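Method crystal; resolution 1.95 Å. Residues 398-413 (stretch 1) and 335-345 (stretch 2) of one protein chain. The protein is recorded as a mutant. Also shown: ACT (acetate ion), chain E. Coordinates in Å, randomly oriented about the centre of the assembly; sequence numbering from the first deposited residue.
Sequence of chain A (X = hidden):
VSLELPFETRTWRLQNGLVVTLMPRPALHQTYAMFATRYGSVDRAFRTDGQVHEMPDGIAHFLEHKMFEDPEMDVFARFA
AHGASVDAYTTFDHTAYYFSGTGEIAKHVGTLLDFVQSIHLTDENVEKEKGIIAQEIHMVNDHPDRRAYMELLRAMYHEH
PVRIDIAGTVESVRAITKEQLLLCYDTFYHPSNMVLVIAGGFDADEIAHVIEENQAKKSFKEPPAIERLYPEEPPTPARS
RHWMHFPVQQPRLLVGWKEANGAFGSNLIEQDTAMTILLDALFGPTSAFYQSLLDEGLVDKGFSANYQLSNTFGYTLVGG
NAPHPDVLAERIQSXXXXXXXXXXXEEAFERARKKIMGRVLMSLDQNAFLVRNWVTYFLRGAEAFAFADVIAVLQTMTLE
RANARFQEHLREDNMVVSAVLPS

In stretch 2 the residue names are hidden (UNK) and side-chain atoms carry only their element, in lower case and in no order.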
ATOM      1  N   THR A 398      16.744  -9.585 -24.417  1.00 64.01           N
ATOM      2  CA  THR A 398      17.891  -8.925 -25.096  1.00 65.20           C
ATOM      3  C   THR A 398      17.619  -7.451 -25.466  1.00 62.69           C
ATOM      4  O   THR A 398      16.477  -7.035 -25.564  1.00 57.89           O
ATOM      5  CB  THR A 398      18.293  -9.685 -26.401  1.00 65.33           C
ATOM      6  OG1 THR A 398      17.223  -9.625 -27.354  1.00 63.13           O
ATOM      7  CG2 THR A 398      18.601 -11.139 -26.103  1.00 68.27           C
ATOM      8  N   LEU A 399      18.683  -6.677 -25.709  1.00 64.32           N
ATOM      9  CA  LEU A 399      18.547  -5.295 -26.204  1.00 62.90           C
ATOM     10  C   LEU A 399      17.843  -5.253 -27.571  1.00 60.30           C
ATOM     11  O   LEU A 399      17.044  -4.346 -27.837  1.00 57.04           O
ATOM     12  CB  LEU A 399      19.936  -4.604 -26.295  1.00 67.26           C
ATOM     13  CG  LEU A 399      19.998  -3.124 -26.733  1.00 67.34           C
ATOM     14  CD1 LEU A 399      19.234  -2.191 -25.795  1.00 65.72           C
ATOM     15  CD2 LEU A 399      21.487  -2.655 -26.896  1.00 72.48           C
ATOM     16  N   GLU A 400      18.138  -6.217 -28.451  1.00 61.40           N
ATOM     17  CA  GLU A 400      17.437  -6.288 -29.759  1.00 60.17           C
ATOM     18  C   GLU A 400      15.937  -6.444 -29.561  1.00 56.21           C
ATOM     19  O   GLU A 400      15.103  -5.741 -30.171  1.00 53.59           O
ATOM     20  CB  GLU A 400      17.973  -7.473 -30.577  1.00 63.15           C
ATOM     21  CG  GLU A 400      17.227  -7.762 -31.908  1.00 65.50           C
ATOM     22  CD  GLU A 400      17.971  -8.788 -32.779  1.00 73.93           C
ATOM     23  OE1 GLU A 400      17.942  -9.997 -32.455  1.00 76.57           O
ATOM     24  OE2 GLU A 400      18.626  -8.385 -33.772  1.00 80.80           O
ATOM     25  N   ARG A 401      15.581  -7.368 -28.692  1.00 55.40           N
ATOM     26  CA  ARG A 401      14.155  -7.549 -28.376  1.00 53.38           C
ATOM     27  C   ARG A 401      13.544  -6.281 -27.745  1.00 51.43           C
ATOM     28  O   ARG A 401      12.429  -5.893 -28.093  1.00 48.77           O
ATOM     29  CB  ARG A 401      13.954  -8.810 -27.529  1.00 54.18           C
ATOM     30  CG  ARG A 401      12.542  -9.072 -27.064  1.00 53.48           C
ATOM     31  CD  ARG A 401      11.491  -9.113 -28.200  1.00 53.03           C
ATOM     32  NE  ARG A 401      10.154  -9.278 -27.627  1.00 50.00           N
ATOM     33  CZ  ARG A 401       9.027  -8.790 -28.155  1.00 49.08           C
ATOM     34  NH1 ARG A 401       9.035  -8.099 -29.295  1.00 49.23           N
ATOM     35  NH2 ARG A 401       7.885  -8.979 -27.525  1.00 46.03           N
ATOM     36  N   ALA A 402      14.283  -5.599 -26.876  1.00 53.59           N
ATOM     37  CA  ALA A 402      13.776  -4.335 -26.291  1.00 52.28           C
ATOM     38  C   ALA A 402      13.572  -3.285 -27.388  1.00 51.34           C
ATOM     39  O   ALA A 402      12.557  -2.572 -27.377  1.00 48.62           O
ATOM     40  CB  ALA A 402      14.710  -3.803 -25.210  1.00 55.13           C
ATOM     41  N   ASN A 403      14.508  -3.191 -28.337  1.00 52.95           N
ATOM     42  CA  ASN A 403      14.319  -2.278 -29.476  1.00 53.82           C
ATOM     43  C   ASN A 403      13.124  -2.680 -30.353  1.00 51.77           C
ATOM     44  O   ASN A 403      12.333  -1.812 -30.721  1.00 50.70           O
ATOM     45  CB  ASN A 403      15.601  -2.105 -30.311  1.00 57.35           C
ATOM     46  CG  ASN A 403      16.656  -1.204 -29.617  1.00 60.72           C
ATOM     47  OD1 ASN A 403      16.390  -0.049 -29.268  1.00 60.85           O
ATOM     48  ND2 ASN A 403      17.849  -1.740 -29.424  1.00 59.65           N
ATOM     49  N   ALA A 404      12.965  -3.971 -30.666  1.00 51.64           N
ATOM     50  CA  ALA A 404      11.836  -4.413 -31.500  1.00 50.30           C
ATOM     51  C   ALA A 404      10.501  -4.102 -30.826  1.00 47.38           C
ATOM     52  O   ALA A 404       9.546  -3.661 -31.472  1.00 47.27           O
ATOM     53  CB  ALA A 404      11.936  -5.908 -31.832  1.00 51.19           C
ATOM     54  N   ARG A 405      10.415  -4.337 -29.521  1.00 47.01           N
ATOM     55  CA  ARG A 405       9.156  -4.066 -28.779  1.00 44.82           C
ATOM     56  C   ARG A 405       8.819  -2.562 -28.828  1.00 44.38           C
ATOM     57  O   ARG A 405       7.674  -2.188 -29.079  1.00 44.03           O
ATOM     58  CB  ARG A 405       9.300  -4.541 -27.323  1.00 45.32           C
ATOM     59  CG  ARG A 405       8.125  -4.206 -26.390  1.00 41.60           C
ATOM     60  CD  ARG A 405       7.079  -5.305 -26.441  1.00 43.46           C
ATOM     61  NE  ARG A 405       6.161  -5.340 -27.597  1.00 40.34           N
ATOM     62  CZ  ARG A 405       4.919  -4.856 -27.593  1.00 41.54           C
ATOM     63  NH1 ARG A 405       4.122  -5.034 -28.631  1.00 38.88           N
ATOM     64  NH2 ARG A 405       4.455  -4.181 -26.547  1.00 40.09           N
ATOM     65  N   PHE A 406       9.822  -1.721 -28.579  1.00 45.09           N
ATOM     66  CA  PHE A 406       9.691  -0.273 -28.652  1.00 45.60           C
ATOM     67  C   PHE A 406       9.159   0.178 -30.033  1.00 45.75           C
ATOM     68  O   PHE A 406       8.188   0.937 -30.135  1.00 43.56           O
ATOM     69  CB  PHE A 406      11.042   0.404 -28.325  1.00 48.35           C
ATOM     70  CG  PHE A 406      10.972   1.904 -28.335  1.00 50.47           C
ATOM     71  CD1 PHE A 406      11.005   2.607 -29.529  1.00 53.06           C
ATOM     72  CD2 PHE A 406      10.804   2.621 -27.152  1.00 50.65           C
ATOM     73  CE1 PHE A 406      10.873   4.012 -29.548  1.00 53.97           C
ATOM     74  CE2 PHE A 406      10.683   4.000 -27.163  1.00 50.72           C
ATOM     75  CZ  PHE A 406      10.723   4.705 -28.371  1.00 53.15           C
ATOM     76  N   GLN A 407       9.792  -0.327 -31.099  1.00 47.94           N
ATOM     77  CA  GLN A 407       9.445   0.042 -32.484  1.00 48.66           C
ATOM     78  C   GLN A 407       8.029  -0.377 -32.902  1.00 46.88           C
ATOM     79  O   GLN A 407       7.346   0.349 -33.636  1.00 46.70           O
ATOM     80  CB  GLN A 407      10.487  -0.556 -33.445  1.00 51.40           C
ATOM     81  CG  GLN A 407      11.897   0.021 -33.264  1.00 55.95           C
ATOM     82  CD  GLN A 407      12.030   1.447 -33.755  1.00 61.19           C
ATOM     83  OE1 GLN A 407      11.282   1.883 -34.632  1.00 61.80           O
ATOM     84  NE2 GLN A 407      13.002   2.179 -33.209  1.00 63.30           N
ATOM     85  N   GLU A 408       7.611  -1.545 -32.421  1.00 46.55           N
ATOM     86  CA  GLU A 408       6.285  -2.129 -32.630  1.00 46.72           C
ATOM     87  C   GLU A 408       5.158  -1.323 -31.978  1.00 44.08           C
ATOM     88  O   GLU A 408       4.034  -1.239 -32.484  1.00 44.20           O
ATOM     89  CB  GLU A 408       6.217  -3.496 -31.910  1.00 47.18           C
ATOM     90  CG  GLU A 408       6.405  -4.667 -32.735  1.00 53.56           C
ATOM     91  CD  GLU A 408       6.523  -5.974 -31.921  1.00 55.42           C
ATOM     92  OE1 GLU A 408       6.564  -5.993 -30.648  1.00 54.62           O
ATOM     93  OE2 GLU A 408       6.581  -7.011 -32.600  1.00 60.37           O
ATOM     94  N   HIS A 409       5.419  -0.867 -30.774  1.00 41.54           N
ATOM     95  CA  HIS A 409       4.374  -0.430 -29.918  1.00 39.31           C
ATOM     96  C   HIS A 409       4.409   1.046 -29.495  1.00 39.79           C
ATOM     97  O   HIS A 409       3.361   1.667 -29.406  1.00 39.20           O
ATOM     98  CB  HIS A 409       4.374  -1.286 -28.658  1.00 38.31           C
ATOM     99  CG  HIS A 409       3.292  -0.904 -27.699  1.00 36.84           C
ATOM    100  ND1 HIS A 409       1.973  -0.881 -28.054  1.00 35.72           N
ATOM    101  CD2 HIS A 409       3.338  -0.515 -26.402  1.00 37.65           C
ATOM    102  CE1 HIS A 409       1.243  -0.501 -27.019  1.00 36.71           C
ATOM    103  NE2 HIS A 409       2.047  -0.279 -26.000  1.00 37.10           N
ATOM    104  N   LEU A 410       5.569   1.583 -29.136  1.00 40.16           N
ATOM    105  CA  LEU A 410       5.601   2.964 -28.684  1.00 41.12           C
ATOM    106  C   LEU A 410       5.830   3.882 -29.892  1.00 42.74           C
ATOM    107  O   LEU A 410       6.945   4.374 -30.098  1.00 44.77           O
ATOM    108  CB  LEU A 410       6.647   3.163 -27.572  1.00 42.38           C
ATOM    109  CG  LEU A 410       6.384   2.310 -26.304  1.00 41.82           C
ATOM    110  CD1 LEU A 410       7.441   2.536 -25.271  1.00 41.92           C
ATOM    111  CD2 LEU A 410       5.000   2.544 -25.708  1.00 38.57           C
ATOM    112  N   ARG A 411       4.749   4.129 -30.643  1.00 41.82           N
ATOM    113  CA  ARG A 411       4.783   4.864 -31.891  1.00 44.64           C
ATOM    114  C   ARG A 411       3.979   6.156 -31.779  1.00 44.18           C
ATOM    115  O   ARG A 411       3.449   6.459 -30.727  1.00 41.94           O
ATOM    116  CB  ARG A 411       4.252   3.989 -33.048  1.00 45.79           C
ATOM    117  CG  ARG A 411       4.851   2.553 -33.130  1.00 47.61           C
ATOM    118  CD  ARG A 411       4.599   1.878 -34.505  1.00 52.87           C
ATOM    119  NE  ARG A 411       3.230   2.123 -34.963  1.00 54.64           N
ATOM    120  CZ  ARG A 411       2.166   1.434 -34.560  1.00 56.45           C
ATOM    121  NH1 ARG A 411       2.301   0.417 -33.720  1.00 57.26           N
ATOM    122  NH2 ARG A 411       0.951   1.744 -34.994  1.00 55.19           N
ATOM    123  N   GLU A 412       3.893   6.925 -32.868  1.00 46.25           N
ATOM    124  CA  GLU A 412       3.079   8.138 -32.863  1.00 47.36           C
ATOM    125  C   GLU A 412       1.646   7.907 -33.318  1.00 46.04           C
ATOM    126  O   GLU A 412       0.716   8.540 -32.823  1.00 47.03           O
ATOM    127  CB  GLU A 412       3.741   9.201 -33.744  1.00 52.33           C
ATOM    128  CG  GLU A 412       5.022   9.677 -33.084  1.00 57.40           C
ATOM    129  CD  GLU A 412       5.389  11.067 -33.494  1.00 65.16           C
ATOM    130  OE1 GLU A 412       5.883  11.201 -34.629  1.00 66.67           O
ATOM    131  OE2 GLU A 412       5.166  11.995 -32.670  1.00 68.54           O
ATOM    132  N   ASP A 413       1.443   6.978 -34.227  1.00 46.11           N
ATOM    133  CA  ASP A 413       0.117   6.795 -34.816  1.00 47.30           C
ATOM    134  C   ASP A 413      -0.830   5.942 -33.940  1.00 44.61           C
ATOM    135  O   ASP A 413      -2.035   5.908 -34.207  1.00 45.73           O
ATOM    136  CB  ASP A 413       0.218   6.214 -36.218  1.00 51.55           C
ATOM    137  CG  ASP A 413       1.155   5.037 -36.273  1.00 55.52           C
ATOM    138  OD1 ASP A 413       2.292   5.206 -36.759  1.00 68.42           O
ATOM    139  OD2 ASP A 413       0.785   3.967 -35.798  1.00 59.60           O
ATOM    140  N   UNK A 335      11.703  12.747 -26.072  1.00 55.20           N
ATOM    141  CA  UNK A 335      12.411  11.618 -25.491  1.00 54.57           C
ATOM    142  C   UNK A 335      12.216  10.382 -26.368  1.00 53.40           C
ATOM    143  O   UNK A 335      13.185   9.811 -26.847  1.00 55.03           O
ATOM    144  c   UNK A 335      12.095   9.322 -22.505  1.00 57.56           C
ATOM    145  c   UNK A 335      12.598  10.300 -23.300  1.00 56.05           C
ATOM    146  c   UNK A 335      11.907  11.399 -24.051  1.00 54.24           C
ATOM    147  n   UNK A 335      13.160   8.605 -22.017  1.00 59.72           N
ATOM    148  n   UNK A 335      13.967  10.164 -23.252  1.00 60.96           N
ATOM    149  c   UNK A 335      14.278   9.129 -22.490  1.00 64.73           C
ATOM    150  N   UNK A 336      10.956  10.011 -26.632  1.00 50.74           N
ATOM    151  CA  UNK A 336      10.662   8.835 -27.448  1.00 50.95           C
ATOM    152  C   UNK A 336      11.161   8.969 -28.879  1.00 52.43           C
ATOM    153  O   UNK A 336      11.607   7.985 -29.454  1.00 52.89           O
ATOM    154  c   UNK A 336       7.089   7.825 -26.122  1.00 52.27           C
ATOM    155  c   UNK A 336       8.603   8.098 -26.051  1.00 51.26           C
ATOM    156  c   UNK A 336       9.314   6.901 -25.439  1.00 51.80           C
ATOM    157  c   UNK A 336       9.159   8.490 -27.435  1.00 49.24           C
ATOM    158  N   UNK A 337      11.108  10.173 -29.444  1.00 54.39           N
ATOM    159  CA  UNK A 337      11.595  10.393 -30.819  1.00 57.81           C
ATOM    160  C   UNK A 337      13.098  10.142 -30.911  1.00 60.40           C
ATOM    161  O   UNK A 337      13.596   9.622 -31.913  1.00 62.03           O
ATOM    162  c   UNK A 337      11.259  11.836 -31.324  1.00 61.02           C
ATOM    163  N   UNK A 338      13.829  10.504 -29.861  1.00 61.76           N
ATOM    164  CA  UNK A 338      15.278  10.257 -29.832  1.00 65.56           C
ATOM    165  C   UNK A 338      15.600   8.773 -29.675  1.00 63.39           C
ATOM    166  O   UNK A 338      16.484   8.260 -30.358  1.00 65.66           O
ATOM    167  n   UNK A 338      14.803  14.499 -25.302  1.00 84.15           N
ATOM    168  c   UNK A 338      15.969  11.081 -28.749  1.00 69.31           C
ATOM    169  n   UNK A 338      17.026  14.961 -25.813  1.00 97.48           N
ATOM    170  c   UNK A 338      16.852  13.349 -28.134  1.00 86.39           C
ATOM    171  c   UNK A 338      15.865  14.351 -26.100  1.00 89.03           C
ATOM    172  n   UNK A 338      15.761  13.590 -27.188  1.00 84.67           N
ATOM    173  c   UNK A 338      16.395  12.451 -29.260  1.00 78.48           C
ATOM    174  N   UNK A 339      14.884   8.083 -28.789  1.00 59.19           N
ATOM    175  CA  UNK A 339      15.110   6.660 -28.609  1.00 58.63           C
ATOM    176  C   UNK A 339      14.710   5.904 -29.886  1.00 57.82           C
ATOM    177  O   UNK A 339      15.324   4.915 -30.237  1.00 58.87           O
ATOM    178  c   UNK A 339      14.813   6.765 -26.066  1.00 57.96           C
ATOM    179  c   UNK A 339      14.451   4.590 -27.325  1.00 56.73           C
ATOM    180  c   UNK A 339      14.332   6.103 -27.387  1.00 57.17           C
ATOM    181  N   UNK A 340      13.653   6.377 -30.549  1.00 56.61           N
ATOM    182  CA  UNK A 340      13.170   5.807 -31.797  1.00 58.16           C
ATOM    183  C   UNK A 340      14.219   5.927 -32.905  1.00 61.92           C
ATOM    184  O   UNK A 340      14.419   4.980 -33.654  1.00 63.90           O
ATOM    185  c   UNK A 340      11.163   5.902 -33.402  1.00 60.36           C
ATOM    186  n   UNK A 340       8.883   6.357 -32.445  1.00 55.09           N
ATOM    187  c   UNK A 340       9.761   6.497 -33.611  1.00 61.35           C
ATOM    188  n   UNK A 340       7.585   7.083 -30.716  1.00 51.94           N
ATOM    189  c   UNK A 340      11.859   6.500 -32.205  1.00 57.70           C
ATOM    190  n   UNK A 340       8.567   8.638 -32.062  1.00 53.98           N
ATOM    191  c   UNK A 340       8.350   7.358 -31.750  1.00 54.04           C
ATOM    192  N   UNK A 341      14.876   7.085 -32.988  1.00 64.23           N
ATOM    193  CA  UNK A 341      15.964   7.346 -33.933  1.00 69.06           C
ATOM    194  C   UNK A 341      17.244   6.585 -33.555  1.00 70.53           C
ATOM    195  O   UNK A 341      17.899   5.992 -34.423  1.00 72.95           O
ATOM    196  o   UNK A 341      17.665  11.209 -33.296  1.00 89.55           O
ATOM    197  c   UNK A 341      18.151  10.629 -34.308  1.00 89.25           C
ATOM    198  c   UNK A 341      17.486   9.327 -34.822  1.00 81.80           C
ATOM    199  c   UNK A 341      16.253   8.871 -33.986  1.00 72.65           C
ATOM    200  o   UNK A 341      19.178  11.058 -34.914  1.00 98.27           O
ATOM    201  N   UNK A 342      17.605   6.626 -32.268  1.00 84.04           N
ATOM    202  CA  UNK A 342      18.964   6.260 -31.811  1.00 84.80           C
ATOM    203  C   UNK A 342      19.061   4.849 -31.223  1.00 81.68           C
ATOM    204  O   UNK A 342      20.151   4.313 -31.063  1.00 82.30           O
ATOM    205  n   UNK A 342      23.124   9.938 -32.649  1.00110.32           N
ATOM    206  n   UNK A 342      23.875   9.536 -30.516  1.00108.19           N
ATOM    207  c   UNK A 342      22.877   9.589 -31.388  1.00106.20           C
ATOM    208  n   UNK A 342      21.643   9.298 -30.986  1.00101.12           N
ATOM    209  c   UNK A 342      20.461   9.311 -31.838  1.00 96.40           C
ATOM    210  c   UNK A 342      19.280   8.746 -31.101  1.00 89.95           C
ATOM    211  c   UNK A 342      19.456   7.256 -30.748  1.00 85.95           C
ATOM    212  N   UNK A 343      17.925   4.262 -30.878  1.00 77.45           N
ATOM    213  CA  UNK A 343      17.909   2.976 -30.200  1.00 75.28           C
ATOM    214  C   UNK A 343      17.918   3.129 -28.685  1.00 73.44           C
ATOM    215  O   UNK A 343      18.352   4.150 -28.145  1.00 73.25           O
ATOM    216  N   UNK A 344      17.420   2.106 -28.001  1.00 70.63           N
ATOM    217  CA  UNK A 344      17.453   2.069 -26.537  1.00 69.59           C
ATOM    218  C   UNK A 344      18.890   2.073 -26.028  1.00 71.02           C
ATOM    219  O   UNK A 344      19.742   1.368 -26.563  1.00 72.70           O
ATOM    220  c   UNK A 344      16.760   0.806 -26.011  1.00 66.94           C
ATOM    221  c   UNK A 344      15.272   0.869 -26.320  1.00 65.71           C
ATOM    222  c   UNK A 344      14.547  -0.395 -25.951  1.00 64.17           C
ATOM    223  c   UNK A 344      17.002   0.630 -24.499  1.00 66.10           C
ATOM    224  N   UNK A 345      19.159   2.872 -25.000  1.00 71.22           N
ATOM    225  CA  UNK A 345      20.489   2.900 -24.398  1.00 73.07           C
ATOM    226  C   UNK A 345      20.710   1.615 -23.599  1.00 71.83           C
ATOM    227  O   UNK A 345      19.935   1.309 -22.696  1.00 68.27           O
ATOM    228  o   UNK A 345      23.007   4.575 -23.276  1.00 80.65           O
ATOM    229  c   UNK A 345      21.980   4.112 -22.731  1.00 76.54           C
ATOM    230  o   UNK A 345      21.998   3.655 -21.573  1.00 77.13           O
ATOM    231  c   UNK A 345      20.657   4.117 -23.487  1.00 74.13           C
TER
HETATM  232  C   ACT E 504      16.677   4.991 -22.931  1.00 62.62           C
HETATM  233  O   ACT E 504      16.440   6.207 -22.684  1.00 61.78           O
HETATM  234  OXT ACT E 504      17.364   4.739 -23.943  1.00 62.42           O
HETATM  235  CH3 ACT E 504      16.146   3.875 -22.072  1.00 62.72           C
HETATM  236  O   HOH W   1       8.626   3.530 -32.274  1.00 53.23           O

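Position 335 carries one carbon and then a five-membered ring of three carbons and two nitrogens. The ring stays out of reach of stretch 1. This is His-335; its CE1 lies 3.6 Å from O of the acetate ion.

Position 336 has four side-chain carbons, forked at the second. The CA-to-CB bond points toward stretch 1, and one terminal carbon comes close to the ring of Phe-406. The fork identifies Leu-336. Its CD2 is 3.6 Å from Phe-406 CE2, and its backbone O lies at the ring edge, 3.6 Å from Phe-406 CZ.

Position 337 has a single side-chain carbon, pointing sideways and touching nothing on stretch 1. It is Ala-337.

Position 338 has three carbons, a nitrogen, and a carbon bearing two more nitrogens. It points away from stretch 1 and is exposed. It is Arg-338.

Position 339 has three carbons, the first carrying the other two. Its CA-to-CB bond points toward stretch 1, and one of its two end carbons lies over a face of the Phe-406 ring. This beta-branched side chain is Val-339. Its CG1 sits over that face, 4.0 Å from the centroid, in a CH-pi contact.

Position 340 again has three carbons, a nitrogen, and a carbon with two nitrogens. It starts sideways, but its end comes nearer to stretch 1, reaching the residues just after the helix. It is Arg-340. Its NH2 donates to Leu-410 O at 2.9 Å, nearly straight, and its NE donates to water 1 at 2.8 Å. The same water donates to Leu-410 O at 2.9 Å. Arg-340 O accepts from Gln-407 NE2 at 3.2 Å.

Position 341 has three carbons, the third carrying two oxygens. It points away from stretch 1. It is Glu-341.

Position 342 has three carbons, a nitrogen, and a carbon with two more nitrogens. Its CA-to-CB bond points away from stretch 1, and it touches a crystal neighbour. It is Arg-342.

Position 343 has no side-chain atoms, and its phi is positive. A CB here would jam against the carbonyl O of Arg-342. It is Gly-343, where the chain leaves the helix; its CA is 3.5 Å from Asn-403 OD1.

Position 344 has four carbons, forked at the first, with one arm two carbons long. It points toward stretch 1, and its carbons reach Leu-399 and Ala-402. It is Ile-344. Its CD1 packs 3.5 Å from Ala-402 CB, and its CG2 lies 3.8 Å from Leu-399 CD1. Its backbone N donates to Asn-403 OD1 at 2.7 Å.

Position 345 has two carbons, the second carrying two oxygens. It points away. It is Asp-345, an N-cap; its backbone N donates to acetate OXT at 2.8 Å.

The helices cross at 126°. Phe-406 packs against Leu-336 and Val-339, while Ile-344 fills the region by Leu-399 and Ala-402. Three direct hydrogen bonds, at Asn-403, Gln-407 and Leu-410, fasten this apolar packing. Each pairs a side chain with a backbone atom. Together the stretches bury 591 Å².

Stretch 2 (335-345) HLARVRERGID
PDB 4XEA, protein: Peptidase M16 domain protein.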